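Local atomic coordinates of Phthiocerol/phenolphthiocerol synthesis polyketide synthase type I PpsC (Mycobacterium tuberculosis, PDB entry 5NJI), a protein that probably dehydrates beta-hydroxyacyl intermediates to trans-2-enoyl chains during phthiocerol and phenolphthiocerol assembly, here as a dehydratase domain holding a dodecenoyl-CoA. Residues 225-228 / 229-233; 67-70 / 71-74; 59-63 / 64-68; 287-291 / 292-296. The protein carries 1 engineered substitution. All coordinates share one frame; numbering follows the deposited sequence. Where two conformers were deposited one is given.

Interaction 1 (225-228 / 229-233); sequences HPVM and MDIAL. With 8Z2 (~{S}-[2-[3-[[(2~{R})-4-[[[(2~{R},3~{S},4~{R},5~{R})-5-(6-aminopurin-9-yl)-4-oxidanyl-3-phosphonooxy-oxolan-2-yl]methoxy-oxidanyl-phosphoryl]oxy-oxidanyl-phosphoryl]oxy-3,3-dimethyl-2-oxidanyl-butanoyl]amino]propanoylamino]ethyl] (~{E})-dodec-2-enethioate), chain B.
Asp230 N donates to Pro226 O over 2.9 Å. The same i to i+4 pattern carries Ile231 N to Val227 O at 3.0 Å, so two turns of helix 226-234 are laced together. His225 caps the start: its ND1 accepts from Val227 N at 3.2 Å, and that donor meets the imidazole at its edge, in plane. NE2 of the same ring is tied to Ala215 O, so both ring nitrogens are engaged and the flip of the ring is fixed. Proline suits the first turn, where no earlier carbonyl has to receive its missing N-H. One turn on, Ile231 CD1 reaches back alongside Val227, 3.4 Å from Val227 O, and its methyl rests against Val227 CG1 at 3.9 Å. Asp230 turns elsewhere. A chi1 of -170° swings its carboxylate to the side opposite the backbone N and brings OD1 to within 3.5 Å of 8Z2 CA5 on the acyl chain, while OD2 is held by Gln234 and, weakly, by His187. His225, Pro226, Asp230 and Gln234 fit the HPxxxDxxxQ pattern of polyketide dehydratases. A rigidly capped helix thus presents a short, well-anchored carboxylate to the early carbons of the enoyl chain, with Gln234 as a second-shell residue that restricts its rotation.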
# COMPACT_ATOMS: atom_id res chain seq x y z
N HIS A 225 6.02 -2.49 4.81
CA HIS A 225 6.90 -1.96 3.76
C HIS A 225 6.00 -1.56 2.54
O HIS A 225 5.48 -2.39 1.94
CB HIS A 225 8.03 -2.96 3.32
CG HIS A 225 9.15 -2.31 2.56
ND1 HIS A 225 8.95 -1.46 1.51
CD2 HIS A 225 10.50 -2.34 2.75
CE1 HIS A 225 10.10 -1.01 1.08
NE2 HIS A 225 11.06 -1.53 1.81
N PRO A 226 5.88 -0.28 2.22
CA PRO A 226 5.00 0.14 1.16
C PRO A 226 5.31 -0.49 -0.23
O PRO A 226 4.49 -0.74 -1.00
CB PRO A 226 5.21 1.68 1.10
CG PRO A 226 5.75 2.04 2.38
CD PRO A 226 6.46 0.87 2.94
N VAL A 227 6.59 -0.66 -0.50
CA VAL A 227 6.94 -1.13 -1.86
C VAL A 227 6.48 -2.57 -1.98
O VAL A 227 5.96 -3.03 -2.91
CB VAL A 227 8.47 -1.06 -2.20
CG1 VAL A 227 8.78 -1.61 -3.54
CG2 VAL A 227 8.97 0.35 -1.96
N MET A 228 6.73 -3.32 -0.93
CA MET A 228 6.20 -4.70 -0.85
C MET A 228 4.52 -5.02 -0.98
O MET A 228 4.02 -5.71 -1.72
CB MET A 228 6.72 -5.57 0.34
CG MET A 228 6.54 -7.05 0.17
SD MET A 228 7.86 -7.59 -0.97
CE MET A 228 7.99 -9.32 -0.73
N MET A 229 3.87 -4.11 -0.26
CA MET A 229 2.44 -4.02 -0.34
C MET A 229 2.06 -3.64 -1.81
O MET A 229 1.21 -4.21 -2.36
CB MET A 229 1.76 -3.02 0.61
CG MET A 229 0.27 -2.93 0.43
SD MET A 229 -0.36 -1.98 1.79
CE MET A 229 -2.04 -1.82 1.30
N ASP A 230 2.71 -2.63 -2.40
CA ASP A 230 2.38 -2.29 -3.77
C ASP A 230 2.62 -3.46 -4.71
O ASP A 230 1.81 -3.71 -5.61
CB ASP A 230 3.17 -1.06 -4.24
CG ASP A 230 2.65 -0.53 -5.57
OD1 ASP A 230 1.60 0.14 -5.56
OD2 ASP A 230 3.27 -0.82 -6.63
N ILE A 231 3.75 -4.17 -4.54
CA ILE A 231 4.05 -5.33 -5.37
C ILE A 231 2.95 -6.37 -5.25
O ILE A 231 2.48 -6.92 -6.25
CB ILE A 231 5.43 -5.91 -4.99
CG1 ILE A 231 6.56 -4.99 -5.44
CG2 ILE A 231 5.64 -7.31 -5.61
CD1 ILE A 231 7.88 -5.23 -4.69
N ALA A 232 2.49 -6.61 -4.03
CA ALA A 232 1.36 -7.53 -3.85
C ALA A 232 0.13 -7.06 -4.63
O ALA A 232 -0.54 -7.86 -5.28
CB ALA A 232 1.03 -7.68 -2.37
N LEU A 233 -0.18 -5.76 -4.59
CA LEU A 233 -1.33 -5.22 -5.32
C LEU A 233 -1.18 -5.33 -6.83
O LEU A 233 -2.18 -5.46 -7.54
CB LEU A 233 -1.54 -3.75 -4.96
CG LEU A 233 -1.84 -3.43 -3.49
CD1 LEU A 233 -1.92 -1.92 -3.32
CD2 LEU A 233 -3.14 -4.10 -3.05
C2 8Z2 B . -14.90 11.70 2.69
C4 8Z2 B . -14.90 12.54 0.50
C5 8Z2 B . -15.06 13.75 0.97
C6 8Z2 B . -15.16 13.97 2.26
C8 8Z2 B . -15.00 13.93 -1.13
C10 8Z2 B . -4.78 -2.84 -12.21
C11 8Z2 B . -6.02 -3.57 -12.54
C12 8Z2 B . -6.62 -3.03 -13.78
N9 8Z2 B . -14.81 12.66 -0.81
N7 8Z2 B . -15.09 14.60 -0.03
N3 8Z2 B . -14.82 11.49 1.34
N1 8Z2 B . -15.09 12.97 3.15
N6 8Z2 B . -15.31 15.23 2.58
C1' 8Z2 B . -14.63 11.14 -1.29
C2' 8Z2 B . -16.05 10.73 -1.28
O2' 8Z2 B . -15.87 9.49 -0.60
C3' 8Z2 B . -16.42 10.73 -2.85
O3' 8Z2 B . -17.87 10.83 -2.98
C4' 8Z2 B . -15.30 9.55 -3.21
O4' 8Z2 B . -14.14 10.21 -2.51
C5' 8Z2 B . -14.80 9.14 -4.58
O5' 8Z2 B . -14.15 10.12 -5.31
P1 8Z2 B . -14.69 11.44 -5.70
O11 8Z2 B . -14.26 12.19 -4.52
O12 8Z2 B . -16.16 11.62 -5.70
O6 8Z2 B . -14.01 12.06 -7.14
P2 8Z2 B . -12.93 13.25 -7.08
O21 8Z2 B . -12.89 14.00 -5.68
O22 8Z2 B . -12.79 14.33 -7.98
O7 8Z2 B . -11.67 12.24 -7.30
CPA 8Z2 B . -11.68 10.86 -7.71
CPB 8Z2 B . -10.17 10.47 -7.73
CP8 8Z2 B . -9.62 10.78 -6.33
CP7 8Z2 B . -9.96 9.03 -8.06
CP9 8Z2 B . -9.47 11.34 -8.77
OP3 8Z2 B . -10.35 10.00 -5.46
CP6 8Z2 B . -8.11 10.49 -6.15
OP2 8Z2 B . -7.34 11.08 -6.81
NP2 8Z2 B . -7.74 9.73 -5.13
CP5 8Z2 B . -6.38 9.40 -4.75
CP4 8Z2 B . -5.97 8.09 -5.40
CP3 8Z2 B . -4.52 7.79 -4.98
OP1 8Z2 B . -3.80 8.67 -4.65
NP1 8Z2 B . -4.11 6.54 -5.03
CP2 8Z2 B . -2.80 6.14 -4.62
CP1 8Z2 B . -1.78 6.47 -5.65
S 8Z2 B . -2.01 5.47 -7.15
P3 8Z2 B . -18.56 12.30 -2.31
O31 8Z2 B . -17.45 13.46 -2.84
O32 8Z2 B . -18.48 12.50 -0.92
O33 8Z2 B . -19.89 12.76 -2.72
CA1 8Z2 B . -1.52 4.09 -6.70
CA2 8Z2 B . -1.54 3.04 -7.74
OA1 8Z2 B . -1.12 3.76 -5.63
CA3 8Z2 B . -1.12 1.68 -7.34
CA4 8Z2 B . -1.19 0.62 -8.37
CA5 8Z2 B . -0.99 -0.76 -7.81
CA6 8Z2 B . -1.14 -1.80 -8.92
CA7 8Z2 B . -2.62 -2.03 -9.28
CA8 8Z2 B . -2.80 -2.67 -10.65
CA9 8Z2 B . -4.21 -3.25 -10.91

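Interaction 2 (67-70 / 71-74); sequences VLPG and AAYA. With 8Z2 (~{S}-[2-[3-[[(2~{R})-4-[[[(2~{R},3~{S},4~{R},5~{R})-5-(6-aminopurin-9-yl)-4-oxidanyl-3-phosphonooxy-oxolan-2-yl]methoxy-oxidanyl-phosphoryl]oxy-oxidanyl-phosphoryl]oxy-3,3-dimethyl-2-oxidanyl-butanoyl]amino]propanoylamino]ethyl] (~{E})-dodec-2-enethioate), chain B.
Leu68 and Tyr73 make the tight half of this contact. At chi1 -166° the leucine branch swings over the helix: CG lies 3.8 Å from Ala72 CB, and CD2 sits over one face of the phenol ring, 4.1 Å from the centroid of Tyr73 in a CH-pi contact. Alanine suits position 72, because its single methyl accepts both Leu68 and the ring of Pro69 without pushing the loop away. Pro69 O also takes Ala72 N at 2.9 Å, an i to i+3 bond that opens helix 70-84. This is the N-terminal turn of what is probably one of the two central helices of the double hot-dog fold, each wrapped by antiparallel strands. Gly70, at the start of this turn and with no side chain beside the amide, donates its N-H to the thioester oxygen 8Z2 OA1, 3.0 Å from Gly70 N, in an almost straight bond (172°), which would be expected to polarise the carbonyl. The other side is less closely packed. There the phenol edge and the ligand meet through one water, which accepts from Tyr73 OH at 2.8 Å and gives to Leu68 O at 2.8 Å and to the pantetheine oxygen 8Z2 OP1 at 3.1 Å.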
# COMPACT_ATOMS: atom_id res chain seq x y z
N VAL A 67 4.40 10.25 -7.71
CA VAL A 67 3.18 10.28 -6.93
C VAL A 67 3.38 9.35 -5.75
O VAL A 67 4.03 8.31 -5.87
CB VAL A 67 1.98 9.84 -7.79
CG1 VAL A 67 0.76 9.52 -6.93
CG2 VAL A 67 1.65 10.92 -8.79
N LEU A 68 2.84 9.72 -4.61
CA LEU A 68 3.02 8.87 -3.45
C LEU A 68 2.11 7.65 -3.56
O LEU A 68 0.90 7.82 -3.77
CB LEU A 68 2.72 9.62 -2.16
CG LEU A 68 3.21 8.92 -0.89
CD1 LEU A 68 4.73 9.00 -0.81
CD2 LEU A 68 2.59 9.54 0.34
N PRO A 69 2.63 6.43 -3.45
CA PRO A 69 1.76 5.27 -3.65
C PRO A 69 0.78 5.09 -2.50
O PRO A 69 1.05 5.44 -1.35
CB PRO A 69 2.74 4.11 -3.75
CG PRO A 69 3.92 4.53 -3.00
CD PRO A 69 4.02 6.03 -3.21
N GLY A 70 -0.38 4.50 -2.83
CA GLY A 70 -1.39 4.25 -1.82
C GLY A 70 -0.85 3.51 -0.62
O GLY A 70 -1.22 3.79 0.52
N ALA A 71 -0.00 2.50 -0.87
CA ALA A 71 0.55 1.72 0.23
C ALA A 71 1.33 2.56 1.22
O ALA A 71 1.44 2.19 2.39
CB ALA A 71 1.43 0.62 -0.37
N ALA A 72 1.89 3.70 0.79
CA ALA A 72 2.63 4.51 1.72
C ALA A 72 1.71 5.12 2.76
O ALA A 72 2.11 5.26 3.92
CB ALA A 72 3.41 5.61 0.99
N TYR A 73 0.48 5.47 2.38
CA TYR A 73 -0.46 6.00 3.36
C TYR A 73 -0.81 4.94 4.39
O TYR A 73 -1.00 5.24 5.57
CB TYR A 73 -1.72 6.49 2.66
CG TYR A 73 -1.53 7.61 1.66
CD1 TYR A 73 -1.42 8.92 2.06
CD2 TYR A 73 -1.48 7.33 0.31
CE1 TYR A 73 -1.29 9.92 1.14
CE2 TYR A 73 -1.34 8.32 -0.61
CZ TYR A 73 -1.25 9.61 -0.20
OH TYR A 73 -1.12 10.59 -1.15
N ALA A 74 -0.92 3.68 3.96
CA ALA A 74 -1.19 2.61 4.91
C ALA A 74 -0.07 2.50 5.94
O ALA A 74 -0.33 2.40 7.14
CB ALA A 74 -1.36 1.29 4.17
C2 8Z2 B . -14.90 11.70 2.69
C4 8Z2 B . -14.90 12.54 0.50
C5 8Z2 B . -15.06 13.75 0.97
C6 8Z2 B . -15.16 13.97 2.26
C8 8Z2 B . -15.00 13.93 -1.13
C10 8Z2 B . -4.78 -2.84 -12.21
C11 8Z2 B . -6.02 -3.57 -12.54
C12 8Z2 B . -6.62 -3.03 -13.78
N9 8Z2 B . -14.81 12.66 -0.81
N7 8Z2 B . -15.09 14.60 -0.03
N3 8Z2 B . -14.82 11.49 1.34
N1 8Z2 B . -15.09 12.97 3.15
N6 8Z2 B . -15.31 15.23 2.58
C1' 8Z2 B . -14.63 11.14 -1.29
C2' 8Z2 B . -16.05 10.73 -1.28
O2' 8Z2 B . -15.87 9.49 -0.60
C3' 8Z2 B . -16.42 10.73 -2.85
O3' 8Z2 B . -17.87 10.83 -2.98
C4' 8Z2 B . -15.30 9.55 -3.21
O4' 8Z2 B . -14.14 10.21 -2.51
C5' 8Z2 B . -14.80 9.14 -4.58
O5' 8Z2 B . -14.15 10.12 -5.31
P1 8Z2 B . -14.69 11.44 -5.70
O11 8Z2 B . -14.26 12.19 -4.52
O12 8Z2 B . -16.16 11.62 -5.70
O6 8Z2 B . -14.01 12.06 -7.14
P2 8Z2 B . -12.93 13.25 -7.08
O21 8Z2 B . -12.89 14.00 -5.68
O22 8Z2 B . -12.79 14.33 -7.98
O7 8Z2 B . -11.67 12.24 -7.30
CPA 8Z2 B . -11.68 10.86 -7.71
CPB 8Z2 B . -10.17 10.47 -7.73
CP8 8Z2 B . -9.62 10.78 -6.33
CP7 8Z2 B . -9.96 9.03 -8.06
CP9 8Z2 B . -9.47 11.34 -8.77
OP3 8Z2 B . -10.35 10.00 -5.46
CP6 8Z2 B . -8.11 10.49 -6.15
OP2 8Z2 B . -7.34 11.08 -6.81
NP2 8Z2 B . -7.74 9.73 -5.13
CP5 8Z2 B . -6.38 9.40 -4.75
CP4 8Z2 B . -5.97 8.09 -5.40
CP3 8Z2 B . -4.52 7.79 -4.98
OP1 8Z2 B . -3.80 8.67 -4.65
NP1 8Z2 B . -4.11 6.54 -5.03
CP2 8Z2 B . -2.80 6.14 -4.62
CP1 8Z2 B . -1.78 6.47 -5.65
S 8Z2 B . -2.01 5.47 -7.15
P3 8Z2 B . -18.56 12.30 -2.31
O31 8Z2 B . -17.45 13.46 -2.84
O32 8Z2 B . -18.48 12.50 -0.92
O33 8Z2 B . -19.89 12.76 -2.72
CA1 8Z2 B . -1.52 4.09 -6.70
CA2 8Z2 B . -1.54 3.04 -7.74
OA1 8Z2 B . -1.12 3.76 -5.63
CA3 8Z2 B . -1.12 1.68 -7.34
CA4 8Z2 B . -1.19 0.62 -8.37
CA5 8Z2 B . -0.99 -0.76 -7.81
CA6 8Z2 B . -1.14 -1.80 -8.92
CA7 8Z2 B . -2.62 -2.03 -9.28
CA8 8Z2 B . -2.80 -2.67 -10.65
CA9 8Z2 B . -4.21 -3.25 -10.91
O HOH W 1 -1.10 9.81 -3.80

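Interaction 3 (59-63 / 64-68). Engineered in segment 59-63: Phe60 (natural residue His). With 8Z2 (~{S}-[2-[3-[[(2~{R})-4-[[[(2~{R},3~{S},4~{R},5~{R})-5-(6-aminopurin-9-yl)-4-oxidanyl-3-phosphonooxy-oxolan-2-yl]methoxy-oxidanyl-phosphoryl]oxy-oxidanyl-phosphoryl]oxy-3,3-dimethyl-2-oxidanyl-butanoyl]amino]propanoylamino]ethyl] (~{E})-dodec-2-enethioate), chain B.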
# COMPACT_ATOMS: atom_id res chain seq x y z
N ASP A 59 10.71 6.04 -8.01
CA ASP A 59 10.35 4.90 -8.82
C ASP A 59 8.85 4.64 -8.87
O ASP A 59 8.43 3.66 -9.50
CB ASP A 59 11.09 3.66 -8.31
CG ASP A 59 12.53 3.58 -8.81
OD1 ASP A 59 13.02 4.54 -9.46
OD2 ASP A 59 13.17 2.54 -8.59
N PHE A 60 8.03 5.50 -8.27
CA PHE A 60 6.58 5.38 -8.38
C PHE A 60 6.04 6.59 -9.13
O PHE A 60 5.95 7.68 -8.57
CB PHE A 60 5.92 5.25 -7.02
CG PHE A 60 4.54 4.68 -7.11
CD1 PHE A 60 4.35 3.31 -7.11
CD2 PHE A 60 3.45 5.50 -7.30
CE1 PHE A 60 3.09 2.78 -7.23
CE2 PHE A 60 2.19 4.99 -7.43
CZ PHE A 60 2.01 3.61 -7.41
N VAL A 61 5.70 6.38 -10.39
CA VAL A 61 5.40 7.46 -11.32
C VAL A 61 4.07 7.19 -12.00
O VAL A 61 3.76 6.05 -12.36
CB VAL A 61 6.53 7.61 -12.35
CG1 VAL A 61 6.16 8.58 -13.47
CG2 VAL A 61 7.82 8.04 -11.65
N ILE A 62 3.26 8.23 -12.15
CA ILE A 62 2.01 8.18 -12.89
C ILE A 62 2.02 9.33 -13.89
O ILE A 62 2.17 10.49 -13.49
CB ILE A 62 0.78 8.26 -11.98
CG1 ILE A 62 0.76 7.08 -11.01
CG2 ILE A 62 -0.50 8.28 -12.83
CD1 ILE A 62 -0.46 7.00 -10.14
N ASP A 63 1.91 9.02 -15.17
CA ASP A 63 1.90 10.06 -16.21
C ASP A 63 3.09 11.00 -16.04
O ASP A 63 2.95 12.23 -16.06
CB ASP A 63 0.58 10.85 -16.16
CG ASP A 63 -0.62 10.02 -16.60
OD1 ASP A 63 -0.43 8.97 -17.25
OD2 ASP A 63 -1.76 10.44 -16.31
N ASP A 64 4.27 10.40 -15.86
CA ASP A 64 5.57 11.07 -15.73
C ASP A 64 5.79 11.78 -14.40
O ASP A 64 6.91 12.23 -14.13
CB ASP A 64 5.78 12.09 -16.86
CG ASP A 64 5.94 11.44 -18.21
OD1 ASP A 64 6.56 10.35 -18.28
OD2 ASP A 64 5.45 12.02 -19.21
N LEU A 65 4.78 11.87 -13.54
CA LEU A 65 4.92 12.57 -12.27
C LEU A 65 5.12 11.59 -11.12
O LEU A 65 4.44 10.56 -11.05
CB LEU A 65 3.69 13.43 -11.96
CG LEU A 65 3.27 14.45 -13.01
CD1 LEU A 65 2.10 15.26 -12.47
CD2 LEU A 65 4.41 15.35 -13.39
N VAL A 66 6.04 11.93 -10.22
CA VAL A 66 6.25 11.15 -9.00
C VAL A 66 5.05 11.35 -8.08
O VAL A 66 4.71 12.47 -7.72
CB VAL A 66 7.54 11.57 -8.29
CG1 VAL A 66 7.72 10.80 -6.96
CG2 VAL A 66 8.75 11.35 -9.20
N VAL A 67 4.40 10.25 -7.71
CA VAL A 67 3.18 10.28 -6.93
C VAL A 67 3.38 9.35 -5.75
O VAL A 67 4.03 8.31 -5.87
CB VAL A 67 1.98 9.84 -7.79
CG1 VAL A 67 0.76 9.52 -6.93
CG2 VAL A 67 1.65 10.92 -8.79
N LEU A 68 2.84 9.72 -4.61
CA LEU A 68 3.02 8.87 -3.45
C LEU A 68 2.11 7.65 -3.56
O LEU A 68 0.90 7.82 -3.77
CB LEU A 68 2.72 9.62 -2.16
CG LEU A 68 3.21 8.92 -0.89
CD1 LEU A 68 4.73 9.00 -0.81
CD2 LEU A 68 2.59 9.54 0.34
C2 8Z2 B . -14.90 11.70 2.69
C4 8Z2 B . -14.90 12.54 0.50
C5 8Z2 B . -15.06 13.75 0.97
C6 8Z2 B . -15.16 13.97 2.26
C8 8Z2 B . -15.00 13.93 -1.13
C10 8Z2 B . -4.78 -2.84 -12.21
C11 8Z2 B . -6.02 -3.57 -12.54
C12 8Z2 B . -6.62 -3.03 -13.78
N9 8Z2 B . -14.81 12.66 -0.81
N7 8Z2 B . -15.09 14.60 -0.03
N3 8Z2 B . -14.82 11.49 1.34
N1 8Z2 B . -15.09 12.97 3.15
N6 8Z2 B . -15.31 15.23 2.58
C1' 8Z2 B . -14.63 11.14 -1.29
C2' 8Z2 B . -16.05 10.73 -1.28
O2' 8Z2 B . -15.87 9.49 -0.60
C3' 8Z2 B . -16.42 10.73 -2.85
O3' 8Z2 B . -17.87 10.83 -2.98
C4' 8Z2 B . -15.30 9.55 -3.21
O4' 8Z2 B . -14.14 10.21 -2.51
C5' 8Z2 B . -14.80 9.14 -4.58
O5' 8Z2 B . -14.15 10.12 -5.31
P1 8Z2 B . -14.69 11.44 -5.70
O11 8Z2 B . -14.26 12.19 -4.52
O12 8Z2 B . -16.16 11.62 -5.70
O6 8Z2 B . -14.01 12.06 -7.14
P2 8Z2 B . -12.93 13.25 -7.08
O21 8Z2 B . -12.89 14.00 -5.68
O22 8Z2 B . -12.79 14.33 -7.98
O7 8Z2 B . -11.67 12.24 -7.30
CPA 8Z2 B . -11.68 10.86 -7.71
CPB 8Z2 B . -10.17 10.47 -7.73
CP8 8Z2 B . -9.62 10.78 -6.33
CP7 8Z2 B . -9.96 9.03 -8.06
CP9 8Z2 B . -9.47 11.34 -8.77
OP3 8Z2 B . -10.35 10.00 -5.46
CP6 8Z2 B . -8.11 10.49 -6.15
OP2 8Z2 B . -7.34 11.08 -6.81
NP2 8Z2 B . -7.74 9.73 -5.13
CP5 8Z2 B . -6.38 9.40 -4.75
CP4 8Z2 B . -5.97 8.09 -5.40
CP3 8Z2 B . -4.52 7.79 -4.98
OP1 8Z2 B . -3.80 8.67 -4.65
NP1 8Z2 B . -4.11 6.54 -5.03
CP2 8Z2 B . -2.80 6.14 -4.62
CP1 8Z2 B . -1.78 6.47 -5.65
S 8Z2 B . -2.01 5.47 -7.15
P3 8Z2 B . -18.56 12.30 -2.31
O31 8Z2 B . -17.45 13.46 -2.84
O32 8Z2 B . -18.48 12.50 -0.92
O33 8Z2 B . -19.89 12.76 -2.72
CA1 8Z2 B . -1.52 4.09 -6.70
CA2 8Z2 B . -1.54 3.04 -7.74
OA1 8Z2 B . -1.12 3.76 -5.63
CA3 8Z2 B . -1.12 1.68 -7.34
CA4 8Z2 B . -1.19 0.62 -8.37
CA5 8Z2 B . -0.99 -0.76 -7.81
CA6 8Z2 B . -1.14 -1.80 -8.92
CA7 8Z2 B . -2.62 -2.03 -9.28
CA8 8Z2 B . -2.80 -2.67 -10.65
CA9 8Z2 B . -4.21 -3.25 -10.91
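The phenyl ring of Phe60, an engineered residue where the natural chain has histidine, meets the backbone of Val67 obliquely, with CD2 3.2 Å from Val67 O. At its rim the ring points into the ligand: Phe60 CZ lies 3.6 Å from 8Z2 CA2, which is close to the ring plane. The torsion explains this reach, since CG anti to the backbone N (chi1 -161°) carries the ring off the strand toward the pocket. Rings of His187 and Phe191 pack against it at steep angles. Behind the ring, strand 60-62 pairs with strand 65-66. Phe60 O takes Val67 N at 3.1 Å, and Ile62 N gives to Leu65 O at 2.8 Å. Branched residues suit both sides of so short a ribbon: Val61 CG2 touches Val66 CG2 at 4.2 Å, while Ile62 packs on Val67 and sends CD1 to 8Z2 S at 3.7 Å. Asp63 and Asp64 form the exposed corner with positive phi (52° and 74°), a conformation that aspartate tolerates better than most residues. The whole is a tight hairpin closed by a type I' turn, and the natural sequence, with histidine at 60, resembles the HxxxGxxxxP motif of dehydratase domains, Asp64 standing at the glycine position.

Interaction 4 (287-291 / 292-296); sequences AAAGD and RLVGE
Ala289 CB and Val294 CG2 touch at 3.8 Å on the face that also carries Ala287 and Arg292, a lone methyl against a branched side chain, while on the reverse face Leu293 leans its CD2 toward Ala288. These modest contacts are secured by the backbone. Val294 N gives to Ala287 O at 2.8 Å, and Ala289 N gives to Arg292 O at 2.8 Å. At the tip a type II' turn closes the hairpin. Gly290 takes the first corner with phi at 61° and psi at -124°, a region open mainly to glycine, and Asp291 the second. A water donates both to Gly290 O, 2.6 Å away, and to Arg292 O, stitching the turn to the strand. The side chains of Asp291 and Arg292 extend in the same direction, their carboxylate and guanidinium planes 15° apart, yet they do not form a salt bridge; OD1 of the aspartate instead rests 3.5 Å from Arg292 CG. A second water accepts from Arg292 NE at 2.6 Å and reaches Asp291 OD2 only weakly. Farther out, Arg292 NH1 pairs with Glu314, and this long arm comes within about 3 Å of 8Z2, nearest atoms. Strand 292-300 lies between strands 281-289 and 306-317, with Leu293 turned onto Leu286, Val262 and Val317.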
# COMPACT_ATOMS: atom_id res chain seq x y z
N ALA A 287 -12.82 -8.24 -9.06
CA ALA A 287 -14.18 -8.28 -9.58
C ALA A 287 -14.64 -6.87 -9.92
O ALA A 287 -14.22 -5.89 -9.28
CB ALA A 287 -15.15 -8.92 -8.57
N ALA A 288 -15.49 -6.75 -10.93
CA ALA A 288 -16.15 -5.49 -11.22
C ALA A 288 -17.22 -5.19 -10.18
O ALA A 288 -17.90 -6.09 -9.67
CB ALA A 288 -16.79 -5.53 -12.61
N ALA A 289 -17.36 -3.90 -9.87
CA ALA A 289 -18.38 -3.38 -8.97
C ALA A 289 -18.93 -2.14 -9.66
O ALA A 289 -18.53 -1.00 -9.39
CB ALA A 289 -17.81 -3.08 -7.58
N GLY A 290 -19.84 -2.35 -10.59
CA GLY A 290 -20.31 -1.25 -11.42
C GLY A 290 -19.15 -0.67 -12.20
O GLY A 290 -18.43 -1.38 -12.92
N ASP A 291 -18.93 0.63 -12.04
CA ASP A 291 -17.87 1.34 -12.75
C ASP A 291 -16.54 1.25 -12.02
O ASP A 291 -15.55 1.79 -12.51
CB ASP A 291 -18.24 2.81 -12.95
CG ASP A 291 -18.40 3.57 -11.65
OD1 ASP A 291 -18.63 2.93 -10.59
OD2 ASP A 291 -18.31 4.81 -11.69
N ARG A 292 -16.50 0.59 -10.88
CA ARG A 292 -15.29 0.42 -10.11
C ARG A 292 -14.85 -1.03 -10.13
O ARG A 292 -15.55 -1.91 -10.65
CB ARG A 292 -15.50 0.92 -8.69
CG ARG A 292 -15.74 2.42 -8.66
CD ARG A 292 -15.35 3.06 -7.36
NE ARG A 292 -15.19 4.49 -7.55
CZ ARG A 292 -15.00 5.36 -6.56
NH1 ARG A 292 -14.95 4.94 -5.31
NH2 ARG A 292 -14.86 6.65 -6.85
N LEU A 293 -13.67 -1.28 -9.57
CA LEU A 293 -13.12 -2.62 -9.42
C LEU A 293 -12.81 -2.86 -7.95
O LEU A 293 -12.40 -1.93 -7.24
CB LEU A 293 -11.84 -2.78 -10.26
CG LEU A 293 -12.01 -2.46 -11.74
CD1 LEU A 293 -10.64 -2.26 -12.36
CD2 LEU A 293 -12.77 -3.55 -12.47
N VAL A 294 -13.05 -4.08 -7.48
CA VAL A 294 -12.79 -4.45 -6.09
C VAL A 294 -11.94 -5.71 -6.06
O VAL A 294 -12.32 -6.75 -6.62
CB VAL A 294 -14.08 -4.65 -5.28
CG1 VAL A 294 -13.75 -5.13 -3.88
CG2 VAL A 294 -14.85 -3.34 -5.20
N GLY A 295 -10.80 -5.64 -5.37
CA GLY A 295 -9.88 -6.74 -5.31
C GLY A 295 -9.61 -7.19 -3.88
O GLY A 295 -10.00 -6.55 -2.90
N GLU A 296 -8.91 -8.31 -3.80
CA GLU A 296 -8.50 -8.92 -2.54
C GLU A 296 -7.13 -9.53 -2.81
O GLU A 296 -6.93 -10.12 -3.88
CB GLU A 296 -9.50 -10.01 -2.09
CG GLU A 296 -9.35 -10.48 -0.66
CD GLU A 296 -8.31 -11.57 -0.50
OE1 GLU A 296 -8.03 -12.28 -1.49
OE2 GLU A 296 -7.78 -11.73 0.62
O HOH W 2 -15.96 -1.62 -13.53
O HOH W 3 -15.58 5.65 -9.84

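How the interactions relate
Interactions 1 and 2 are buried turns at the start of two helices, 226-234 and 70-84, which touch through Ala71 against Pro226 and Met229. Interaction 3 is partly buried; it shares Val67 and Leu68 with interaction 2, and its Phe60 packs on Pro69 and on Asp230 of interaction 1. These three converge on the thioester and enoyl part of 8Z2, offering in turn a carboxylate, a backbone amide and an apolar wall that includes the engineered Phe60. Interaction 4 is a surface hairpin about 20 Å from interactions 1 and 2, centre to centre, and reaches the ligand through one arginine. Inside, Asp230 and one water have defined partners; at the surface, turn backbone, waters and charged groups dominate.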